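PDB 7K4O: carboxylic ester hydrolase from Aspergillus niger, which probably hydrolyses the ester bonds of tannins, as a serine esterase of the tannase family that binds gallic acid in its pocket. Local coordinates for residues E48-A53 with S106-V111; Q219-Y224 with F331-T336; Y224-E229 with W345-D350. All coordinates share one frame; numbering follows the deposited sequence.

Interaction 1. Residues E48-A53 with S106-V111. With MAN (alpha-D-mannopyranose), chain B.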
loop_
_atom_site.group_PDB
_atom_site.type_symbol
_atom_site.label_atom_id
_atom_site.label_comp_id
_atom_site.label_asym_id
_atom_site.label_seq_id
_atom_site.Cartn_x
_atom_site.Cartn_y
_atom_site.Cartn_z
ATOM N N GLU A 48 -7.241 -8.008 9.264
ATOM C CA GLU A 48 -8.184 -6.979 8.805
ATOM C C GLU A 48 -8.483 -7.130 7.302
ATOM O O GLU A 48 -9.386 -6.449 6.835
ATOM C CB GLU A 48 -7.636 -5.600 9.134
ATOM C CG GLU A 48 -7.414 -5.445 10.652
ATOM C CD GLU A 48 -7.367 -4.010 11.155
ATOM O OE1 GLU A 48 -6.795 -3.156 10.448
ATOM O OE2 GLU A 48 -7.977 -3.733 12.209
ATOM N N PHE A 49 -7.705 -7.960 6.592
ATOM C CA PHE A 49 -7.829 -8.080 5.107
ATOM C C PHE A 49 -8.680 -9.280 4.663
ATOM O O PHE A 49 -8.920 -9.384 3.451
ATOM C CB PHE A 49 -6.452 -8.186 4.469
ATOM C CG PHE A 49 -5.643 -6.931 4.701
ATOM C CD1 PHE A 49 -6.018 -5.762 4.082
ATOM C CD2 PHE A 49 -4.504 -6.956 5.485
ATOM C CE1 PHE A 49 -5.274 -4.595 4.268
ATOM C CE2 PHE A 49 -3.776 -5.790 5.692
ATOM C CZ PHE A 49 -4.184 -4.623 5.098
ATOM N N TYR A 50 -9.016 -10.190 5.566
ATOM C CA TYR A 50 -9.863 -11.354 5.232
ATOM C C TYR A 50 -10.682 -11.763 6.449
ATOM O O TYR A 50 -10.289 -11.555 7.583
ATOM C CB TYR A 50 -9.024 -12.499 4.652
ATOM C CG TYR A 50 -7.772 -12.872 5.384
ATOM C CD1 TYR A 50 -7.774 -13.626 6.546
ATOM C CD2 TYR A 50 -6.532 -12.432 4.919
ATOM C CE1 TYR A 50 -6.601 -13.942 7.202
ATOM C CE2 TYR A 50 -5.359 -12.807 5.536
ATOM C CZ TYR A 50 -5.373 -13.546 6.705
ATOM O OH TYR A 50 -4.214 -13.882 7.373
ATOM N N PRO A 51 -11.843 -12.377 6.205
ATOM C CA PRO A 51 -12.650 -12.904 7.311
ATOM C C PRO A 51 -11.914 -14.009 8.055
ATOM O O PRO A 51 -11.027 -14.729 7.514
ATOM C CB PRO A 51 -13.896 -13.463 6.620
ATOM C CG PRO A 51 -13.915 -12.839 5.257
ATOM C CD PRO A 51 -12.467 -12.538 4.890
ATOM N N SER A 52 -12.282 -14.175 9.336
ATOM C CA SER A 52 -11.695 -15.236 10.170
ATOM C C SER A 52 -12.060 -16.599 9.619
ATOM O O SER A 52 -13.187 -16.803 9.117
ATOM C CB SER A 52 -12.088 -15.057 11.622
ATOM O OG SER A 52 -11.535 -13.805 12.058
ATOM N N ALA A 53 -11.142 -17.524 9.695
ATOM C CA ALA A 53 -11.373 -18.883 9.175
ATOM C C ALA A 53 -10.469 -19.876 9.880
ATOM O O ALA A 53 -9.490 -19.503 10.489
ATOM C CB ALA A 53 -11.147 -18.955 7.679
ATOM N N SER A 106 -0.388 -12.954 4.735
ATOM C CA SER A 106 -1.235 -12.786 3.520
ATOM C C SER A 106 -1.722 -14.137 2.977
ATOM O O SER A 106 -2.859 -14.170 2.431
ATOM C CB SER A 106 -0.537 -12.008 2.413
ATOM O OG SER A 106 -0.221 -10.704 2.829
ATOM N N LEU A 107 -0.885 -15.152 3.004
ATOM C CA LEU A 107 -1.169 -16.450 2.375
ATOM C C LEU A 107 -2.506 -17.048 2.836
ATOM O O LEU A 107 -3.209 -17.635 1.998
ATOM C CB LEU A 107 -0.032 -17.443 2.585
ATOM C CG LEU A 107 1.341 -17.045 2.047
ATOM C CD1 LEU A 107 2.355 -18.074 2.424
ATOM C CD2 LEU A 107 1.263 -16.907 0.543
ATOM N N PRO A 108 -2.962 -16.923 4.109
ATOM C CA PRO A 108 -4.255 -17.529 4.480
ATOM C C PRO A 108 -5.422 -16.979 3.665
ATOM O O PRO A 108 -6.403 -17.669 3.459
ATOM C CB PRO A 108 -4.434 -17.102 5.954
ATOM C CG PRO A 108 -2.982 -16.953 6.467
ATOM C CD PRO A 108 -2.245 -16.353 5.278
ATOM N N GLY A 109 -5.329 -15.712 3.241
ATOM C CA GLY A 109 -6.400 -15.021 2.533
ATOM C C GLY A 109 -6.634 -15.634 1.161
ATOM O O GLY A 109 -7.668 -15.302 0.557
ATOM N N GLY A 110 -5.705 -16.396 0.628
ATOM C CA GLY A 110 -5.943 -17.156 -0.604
ATOM C C GLY A 110 -6.487 -18.538 -0.322
ATOM O O GLY A 110 -7.469 -18.961 -0.939
ATOM N N VAL A 111 -5.842 -19.238 0.576
ATOM C CA VAL A 111 -6.182 -20.662 0.865
ATOM C C VAL A 111 -7.655 -20.737 1.279
ATOM O O VAL A 111 -8.355 -21.666 0.832
ATOM C CB VAL A 111 -5.271 -21.237 1.940
ATOM C CG1 VAL A 111 -5.767 -22.594 2.416
ATOM C CG2 VAL A 111 -3.847 -21.314 1.443
HETATM C C1 MAN B . -17.789 -12.798 11.201
HETATM C C2 MAN B . -16.396 -13.014 10.539
HETATM C C3 MAN B . -15.562 -11.772 10.845
HETATM C C4 MAN B . -16.177 -10.504 10.259
HETATM C C5 MAN B . -17.642 -10.399 10.725
HETATM C C6 MAN B . -18.475 -9.413 9.969
HETATM O O2 MAN B . -16.530 -13.149 9.118
HETATM O O3 MAN B . -14.271 -12.108 10.349
HETATM O O4 MAN B . -15.448 -9.365 10.725
HETATM O O5 MAN B . -18.366 -11.642 10.583
HETATM O O6 MAN B . -19.851 -9.262 10.602
#
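Y50 lays its ring against P108 and G109 of the short helix 108-111, and that ring makes nearly all of the contact. The principal interaction is a CH-pi contact with G109. Its CA sits over one ring face, 4.0 Å from the ring centroid of Y50 and 30° off the normal. The approach is displaced to the CD2 side, where Y50 CD2 comes within 3.5 Å of G109 CA. The backbone N of G109 lies above the same face near the rim, so it is the backbone of G109 itself that packs against the ring.

The second interaction is apolar. P108 meets the far end of the tyrosine obliquely, its CB 3.8 Å from Y50 CZ and its CG 3.4 Å from Y50 OH. The ring is directed at the helix by a first torsion of 48°, which tucks CG between the backbone N and the carbonyl carbon.

No hydrogen bond joins the two segments. The phenol instead bonds to the carbonyl O of Q105, just before 106-111, so the buried hydroxyl has a polar partner while the ring supplies the packing. Within 106-111, G109 N bonds to S106 O at 3.0 Å.

Sugar is the polar partner of the neighbouring backbone: S52 N gives a nearly straight bond (172°) to O3 of a mannose, 3.0 Å away, in a glycan attached to the protein, and Q479 and G509 hold the same sugar.

The contact joins strand 50-66, in the large mixed sheet of this alpha/beta-hydrolase-clan enzyme, to helix 108-111. P108 also packs on V45 of strand 28-47, I55 of strand 50-66 and W79 of strand 74-81.

Interaction 2. Residues Q219-Y224 with F331-T336. With GDE (3,4,5-trihydroxybenzoic acid), chain J.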
loop_
_atom_site.group_PDB
_atom_site.type_symbol
_atom_site.label_atom_id
_atom_site.label_comp_id
_atom_site.label_asym_id
_atom_site.label_seq_id
_atom_site.Cartn_x
_atom_site.Cartn_y
_atom_site.Cartn_z
ATOM N N GLN A 219 8.895 8.552 -1.085
ATOM C CA GLN A 219 9.905 8.290 -0.056
ATOM C C GLN A 219 10.470 9.643 0.441
ATOM O O GLN A 219 10.643 9.835 1.660
ATOM C CB GLN A 219 11.050 7.412 -0.550
ATOM C CG GLN A 219 10.629 6.071 -1.176
ATOM C CD GLN A 219 9.645 5.301 -0.338
ATOM O OE1 GLN A 219 9.625 5.419 0.891
ATOM N NE2 GLN A 219 8.899 4.398 -1.003
ATOM N N THR A 220 10.716 10.557 -0.476
ATOM C CA THR A 220 11.354 11.838 -0.089
ATOM C C THR A 220 10.385 12.676 0.766
ATOM O O THR A 220 10.876 13.365 1.702
ATOM C CB THR A 220 11.800 12.612 -1.307
ATOM O OG1 THR A 220 12.643 11.786 -2.121
ATOM C CG2 THR A 220 12.552 13.867 -0.928
ATOM N N GLN A 221 9.090 12.633 0.516
ATOM C CA GLN A 221 8.115 13.458 1.280
ATOM C C GLN A 221 8.090 13.048 2.743
ATOM O O GLN A 221 7.638 13.891 3.571
ATOM C CB GLN A 221 6.740 13.520 0.629
ATOM C CG GLN A 221 5.976 12.217 0.616
ATOM C CD GLN A 221 5.266 11.901 1.916
ATOM O OE1 GLN A 221 4.672 12.809 2.528
ATOM N NE2 GLN A 221 5.379 10.638 2.369
ATOM N N HIS A 222 8.600 11.886 3.111
ATOM C CA HIS A 222 8.700 11.463 4.518
ATOM C C HIS A 222 9.633 12.425 5.303
ATOM O O HIS A 222 9.544 12.414 6.528
ATOM C CB HIS A 222 9.187 10.041 4.651
ATOM C CG HIS A 222 8.104 9.008 4.567
ATOM N ND1 HIS A 222 7.112 8.928 5.540
ATOM C CD2 HIS A 222 7.878 8.001 3.667
ATOM C CE1 HIS A 222 6.345 7.871 5.269
ATOM N NE2 HIS A 222 6.785 7.287 4.101
ATOM N N LEU A 223 10.473 13.186 4.602
ATOM C CA LEU A 223 11.413 14.156 5.252
ATOM C C LEU A 223 10.742 15.515 5.303
ATOM O O LEU A 223 11.324 16.391 5.926
ATOM C CB LEU A 223 12.735 14.224 4.474
ATOM C CG LEU A 223 13.601 12.984 4.509
ATOM C CD1 LEU A 223 14.897 13.180 3.690
ATOM C CD2 LEU A 223 13.957 12.559 5.905
ATOM N N TYR A 224 9.592 15.727 4.645
ATOM C CA TYR A 224 9.005 17.084 4.528
ATOM C C TYR A 224 8.696 17.679 5.928
ATOM O O TYR A 224 9.137 18.817 6.243
ATOM C CB TYR A 224 7.761 17.095 3.667
ATOM C CG TYR A 224 7.120 18.440 3.540
ATOM C CD1 TYR A 224 7.867 19.569 3.237
ATOM C CD2 TYR A 224 5.774 18.604 3.798
ATOM C CE1 TYR A 224 7.270 20.818 3.180
ATOM C CE2 TYR A 224 5.170 19.841 3.720
ATOM C CZ TYR A 224 5.927 20.968 3.463
ATOM O OH TYR A 224 5.304 22.204 3.368
ATOM N N PHE A 331 0.279 13.021 12.754
ATOM C CA PHE A 331 1.536 13.699 12.363
ATOM C C PHE A 331 2.733 12.810 12.687
ATOM O O PHE A 331 3.644 13.216 13.463
ATOM C CB PHE A 331 1.611 15.065 13.068
ATOM C CG PHE A 331 0.727 16.115 12.479
ATOM C CD1 PHE A 331 -0.588 16.260 12.895
ATOM C CD2 PHE A 331 1.207 16.988 11.528
ATOM C CE1 PHE A 331 -1.407 17.218 12.334
ATOM C CE2 PHE A 331 0.382 17.948 10.971
ATOM C CZ PHE A 331 -0.919 18.067 11.373
ATOM N N ASP A 332 2.833 11.628 12.057
ATOM C CA ASP A 332 3.926 10.675 12.348
ATOM C C ASP A 332 5.259 11.203 11.821
ATOM O O ASP A 332 6.238 11.086 12.541
ATOM C CB ASP A 332 3.656 9.280 11.762
ATOM C CG ASP A 332 2.709 8.432 12.597
ATOM O OD1 ASP A 332 1.633 8.939 12.946
ATOM O OD2 ASP A 332 3.046 7.255 12.875
ATOM N N ASP A 333 5.279 11.722 10.592
ATOM C CA ASP A 333 6.518 12.237 9.973
ATOM C C ASP A 333 7.070 13.349 10.884
ATOM O O ASP A 333 8.313 13.473 10.984
ATOM C CB ASP A 333 6.280 12.793 8.582
ATOM C CG ASP A 333 6.230 11.695 7.494
ATOM O OD1 ASP A 333 6.449 10.488 7.828
ATOM O OD2 ASP A 333 6.014 12.105 6.348
ATOM N N ALA A 334 6.167 14.103 11.500
ATOM C CA ALA A 334 6.557 15.296 12.307
ATOM C C ALA A 334 7.092 14.906 13.683
ATOM O O ALA A 334 7.553 15.840 14.427
ATOM C CB ALA A 334 5.389 16.251 12.447
ATOM N N GLU A 335 7.013 13.644 14.074
ATOM C CA GLU A 335 7.386 13.186 15.434
ATOM C C GLU A 335 8.738 13.793 15.828
ATOM O O GLU A 335 9.709 13.744 15.051
ATOM C CB GLU A 335 7.479 11.666 15.542
ATOM C CG GLU A 335 7.579 11.187 16.991
ATOM C CD GLU A 335 6.244 11.122 17.744
ATOM O OE1 GLU A 335 5.168 11.466 17.155
ATOM O OE2 GLU A 335 6.270 10.713 18.913
ATOM N N THR A 336 8.763 14.446 16.994
ATOM C CA THR A 336 10.006 15.021 17.574
ATOM C C THR A 336 10.505 14.105 18.683
ATOM O O THR A 336 9.815 13.175 19.060
ATOM C CB THR A 336 9.709 16.444 18.076
ATOM O OG1 THR A 336 8.575 16.399 18.956
ATOM C CG2 THR A 336 9.431 17.359 16.915
HETATM O OAA GDE J . 5.003 -0.885 3.223
HETATM O OAB GDE J . 4.343 0.224 5.020
HETATM O OAC GDE J . 8.075 2.514 0.885
HETATM O OAD GDE J . 5.257 5.094 3.754
HETATM O OAE GDE J . 7.183 4.980 1.903
HETATM C CAF GDE J . 6.503 1.348 2.379
HETATM C CAG GDE J . 5.062 2.663 3.847
HETATM C CAH GDE J . 4.928 0.180 3.906
HETATM C CAI GDE J . 7.071 2.530 1.880
HETATM C CAJ GDE J . 5.662 3.857 3.370
HETATM C CAK GDE J . 5.556 1.453 3.385
HETATM C CAL GDE J . 6.619 3.775 2.395
HETATM O O HOH W 1 6.039 14.782 6.104
HETATM O O HOH W 2 9.535 14.283 8.418
#
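H222 and D333 form a histidine-carboxylate hydrogen bond at the edge of the gallate pocket, joining the segment 219-224, which continues helix 215-221, to a type I beta turn running from D332 to E335. D333 has the larger buried surface of the two. Its OD1 accepts from H222 ND1 at 2.8 Å, with an N-H...O angle of 167°. The carboxylate receives the bond on its syn side and the oxygen lies practically in the imidazole plane, although the two flat groups are turned 64° against each other.

The other nitrogen of the imidazole serves the ligand. H222 NE2 is 2.7 Å from gallate OAD, where either partner may be the donor, and it also donates to OAE. Q221 NE2 stands over the centre of one ring face. Carboxylate and ligand thus meet the ring at its edge through different nitrogens, which fixes its rotation. D333 therefore acts as a second-shell residue, positioning a first-shell histidine.

The other carboxylate oxygen, D333 OD2, bonds to Y325 OH, which is also hydrogen-bonded to Q221 NE2. A water lies 2.7 Å from D333 OD2 and 3.1 Å from Q221 O. A second water donates to H222 O and D333 O, tying the two backbones together.

Q219, about one helical turn back, turns its amide to the ligand: bent at chi2 (-49°), its chain brings that group to two neighbouring hydroxyls. S421, G97, E187, Q218 and H465 also hydrogen-bond to the gallate. At the amide of Q219, OE1 accepts from gallate OAE at 2.7 Å while NE2 donates to OAC at 2.8 Å.

Interaction 3. Residues Y224-E229 with W345-D350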
loop_
_atom_site.group_PDB
_atom_site.type_symbol
_atom_site.label_atom_id
_atom_site.label_comp_id
_atom_site.label_asym_id
_atom_site.label_seq_id
_atom_site.Cartn_x
_atom_site.Cartn_y
_atom_site.Cartn_z
ATOM N N TYR A 224 9.592 15.727 4.645
ATOM C CA TYR A 224 9.005 17.084 4.528
ATOM C C TYR A 224 8.696 17.679 5.928
ATOM O O TYR A 224 9.137 18.817 6.243
ATOM C CB TYR A 224 7.761 17.095 3.667
ATOM C CG TYR A 224 7.120 18.440 3.540
ATOM C CD1 TYR A 224 7.867 19.569 3.237
ATOM C CD2 TYR A 224 5.774 18.604 3.798
ATOM C CE1 TYR A 224 7.270 20.818 3.180
ATOM C CE2 TYR A 224 5.170 19.841 3.720
ATOM C CZ TYR A 224 5.927 20.968 3.463
ATOM O OH TYR A 224 5.304 22.204 3.368
ATOM N N SER A 225 7.960 16.977 6.772
ATOM C CA SER A 225 7.643 17.455 8.145
ATOM C C SER A 225 8.933 17.848 8.901
ATOM O O SER A 225 8.947 18.914 9.540
ATOM C CB SER A 225 6.887 16.429 8.901
ATOM O OG SER A 225 5.588 16.285 8.358
ATOM N N ASN A 226 9.955 17.016 8.866
ATOM C CA ASN A 226 11.274 17.308 9.479
ATOM C C ASN A 226 11.795 18.653 8.952
ATOM O O ASN A 226 12.285 19.495 9.776
ATOM C CB ASN A 226 12.314 16.249 9.158
ATOM C CG ASN A 226 12.185 14.915 9.847
ATOM O OD1 ASN A 226 12.658 13.911 9.304
ATOM N ND2 ASN A 226 11.593 14.873 11.029
ATOM N N VAL A 227 11.726 18.888 7.647
ATOM C CA VAL A 227 12.331 20.096 7.046
ATOM C C VAL A 227 11.456 21.316 7.369
ATOM O O VAL A 227 12.004 22.424 7.559
ATOM C CB VAL A 227 12.609 19.884 5.558
ATOM C CG1 VAL A 227 13.031 21.169 4.894
ATOM C CG2 VAL A 227 13.667 18.786 5.383
ATOM N N VAL A 228 10.149 21.136 7.492
ATOM C CA VAL A 228 9.252 22.242 7.936
ATOM C C VAL A 228 9.678 22.662 9.349
ATOM O O VAL A 228 9.769 23.880 9.612
ATOM C CB VAL A 228 7.762 21.847 7.933
ATOM C CG1 VAL A 228 6.921 22.894 8.660
ATOM C CG2 VAL A 228 7.244 21.652 6.512
ATOM N N GLU A 229 9.861 21.707 10.233
ATOM C CA GLU A 229 10.231 21.988 11.641
ATOM C C GLU A 229 11.576 22.736 11.641
ATOM O O GLU A 229 11.723 23.724 12.399
ATOM C CB GLU A 229 10.320 20.710 12.450
ATOM C CG GLU A 229 8.970 20.063 12.661
ATOM C CD GLU A 229 8.992 18.664 13.237
ATOM O OE1 GLU A 229 10.072 18.053 13.374
ATOM O OE2 GLU A 229 7.901 18.205 13.599
ATOM N N TRP A 345 12.162 19.489 23.075
ATOM C CA TRP A 345 11.843 18.601 21.929
ATOM C C TRP A 345 12.673 19.053 20.731
ATOM O O TRP A 345 12.835 20.278 20.519
ATOM C CB TRP A 345 10.340 18.592 21.630
ATOM C CG TRP A 345 9.533 17.946 22.706
ATOM C CD1 TRP A 345 9.008 18.560 23.804
ATOM C CD2 TRP A 345 9.206 16.547 22.835
ATOM N NE1 TRP A 345 8.374 17.642 24.598
ATOM C CE2 TRP A 345 8.466 16.401 24.028
ATOM C CE3 TRP A 345 9.449 15.406 22.056
ATOM C CZ2 TRP A 345 7.949 15.174 24.441
ATOM C CZ3 TRP A 345 8.957 14.190 22.471
ATOM C CH2 TRP A 345 8.219 14.075 23.657
ATOM N N GLY A 346 13.184 18.090 19.972
ATOM C CA GLY A 346 14.060 18.398 18.840
ATOM C C GLY A 346 13.855 17.435 17.677
ATOM O O GLY A 346 13.013 16.497 17.763
ATOM N N LEU A 347 14.660 17.644 16.644
ATOM C CA LEU A 347 14.530 16.910 15.362
ATOM C C LEU A 347 14.653 15.404 15.608
ATOM O O LEU A 347 15.569 14.943 16.303
ATOM C CB LEU A 347 15.611 17.449 14.427
ATOM C CG LEU A 347 15.748 16.754 13.078
ATOM C CD1 LEU A 347 14.476 16.961 12.274
ATOM C CD2 LEU A 347 16.933 17.323 12.319
ATOM N N ASP A 348 13.763 14.636 14.982
ATOM C CA ASP A 348 13.833 13.159 14.950
ATOM C C ASP A 348 13.674 12.721 13.485
ATOM O O ASP A 348 12.525 12.755 12.998
ATOM C CB ASP A 348 12.748 12.565 15.844
ATOM C CG ASP A 348 12.883 11.064 16.028
ATOM O OD1 ASP A 348 13.808 10.463 15.433
ATOM O OD2 ASP A 348 12.055 10.507 16.778
ATOM N N ILE A 349 14.784 12.428 12.811
ATOM C CA ILE A 349 14.786 12.226 11.329
ATOM C C ILE A 349 13.914 11.016 11.000
ATOM O O ILE A 349 14.166 9.934 11.554
ATOM C CB ILE A 349 16.214 12.077 10.781
ATOM C CG1 ILE A 349 16.989 13.374 11.008
ATOM C CG2 ILE A 349 16.154 11.735 9.295
ATOM C CD1 ILE A 349 18.463 13.263 10.777
ATOM N N ASP A 350 12.936 11.213 10.128
ATOM C CA ASP A 350 12.036 10.115 9.723
ATOM C C ASP A 350 12.830 8.956 9.106
ATOM O O ASP A 350 13.585 9.174 8.156
ATOM C CB ASP A 350 11.003 10.640 8.755
ATOM C CG ASP A 350 9.992 9.563 8.451
ATOM O OD1 ASP A 350 9.040 9.449 9.208
ATOM O OD2 ASP A 350 10.243 8.792 7.512
HETATM O O HOH W 3 11.201 15.655 14.065
#
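N226 bridges helix 224-232 to the loop ahead of helix 351-361, whose N-cap residue is D350, by turning both ends of its amide onto the loop backbone. This is the tight part of the contact. The amide oxygen, N226 OD1, accepts from D350 N at 2.8 Å along a nearly straight path (170°), in the carbonyl plane and on a lone pair. The amide nitrogen is less well aligned: N226 ND2 donates to D348 O at 3.0 Å, but it stands above that carbonyl's plane, and the acceptor in turn is tilted from the amide plane.

With CG beside the backbone N (chi1 -73°), the asparagine extends toward the loop, and its two bonds fix which way the amide is flipped. They span I349, whose CA passes 3.4 Å from N226 OD1. The side chain is buried, and both its polar ends are bonded to loop backbone.

D350 has a separate task. While its N holds N226, its carboxylate turns away, and OD2 caps G353 N in the first turn of helix 351-361. D350 is thus held by its N to N226 and caps the helix with its side chain.

Toward the solvent side the packing is looser. L347, partly exposed, crosses the asparagine at about a right angle and touches it through one methyl, CD1, 3.9 Å from N226 CB. E229, about one turn along the helix from N226, makes no direct contact with the loop, although its side chain starts out toward it.

A water fills in between helix and loop here: it lies 2.7 Å from E229 OE1 and accepts from D348 N at 2.9 Å.

Interactions 2 and 3 are neighbours, their centres 7 Å apart, sharing Y224, where helix 224-232 follows helix 215-221. They meet where D333 OD1 and D350 OD1 come within 3.1 Å, a close approach of two carboxylates that may mean that the two share a proton. Interaction 2 touches the gallate directly; in interaction 3 the side chain of D350 is about 7 Å from it. Both lie near the pocket that also holds S186 and H465, consistent with a serine-hydrolase active site. Interaction 1 lies on the opposite side of the chain's centre, 31 Å and 37 Å from the other two, centre to centre, beside a glycan.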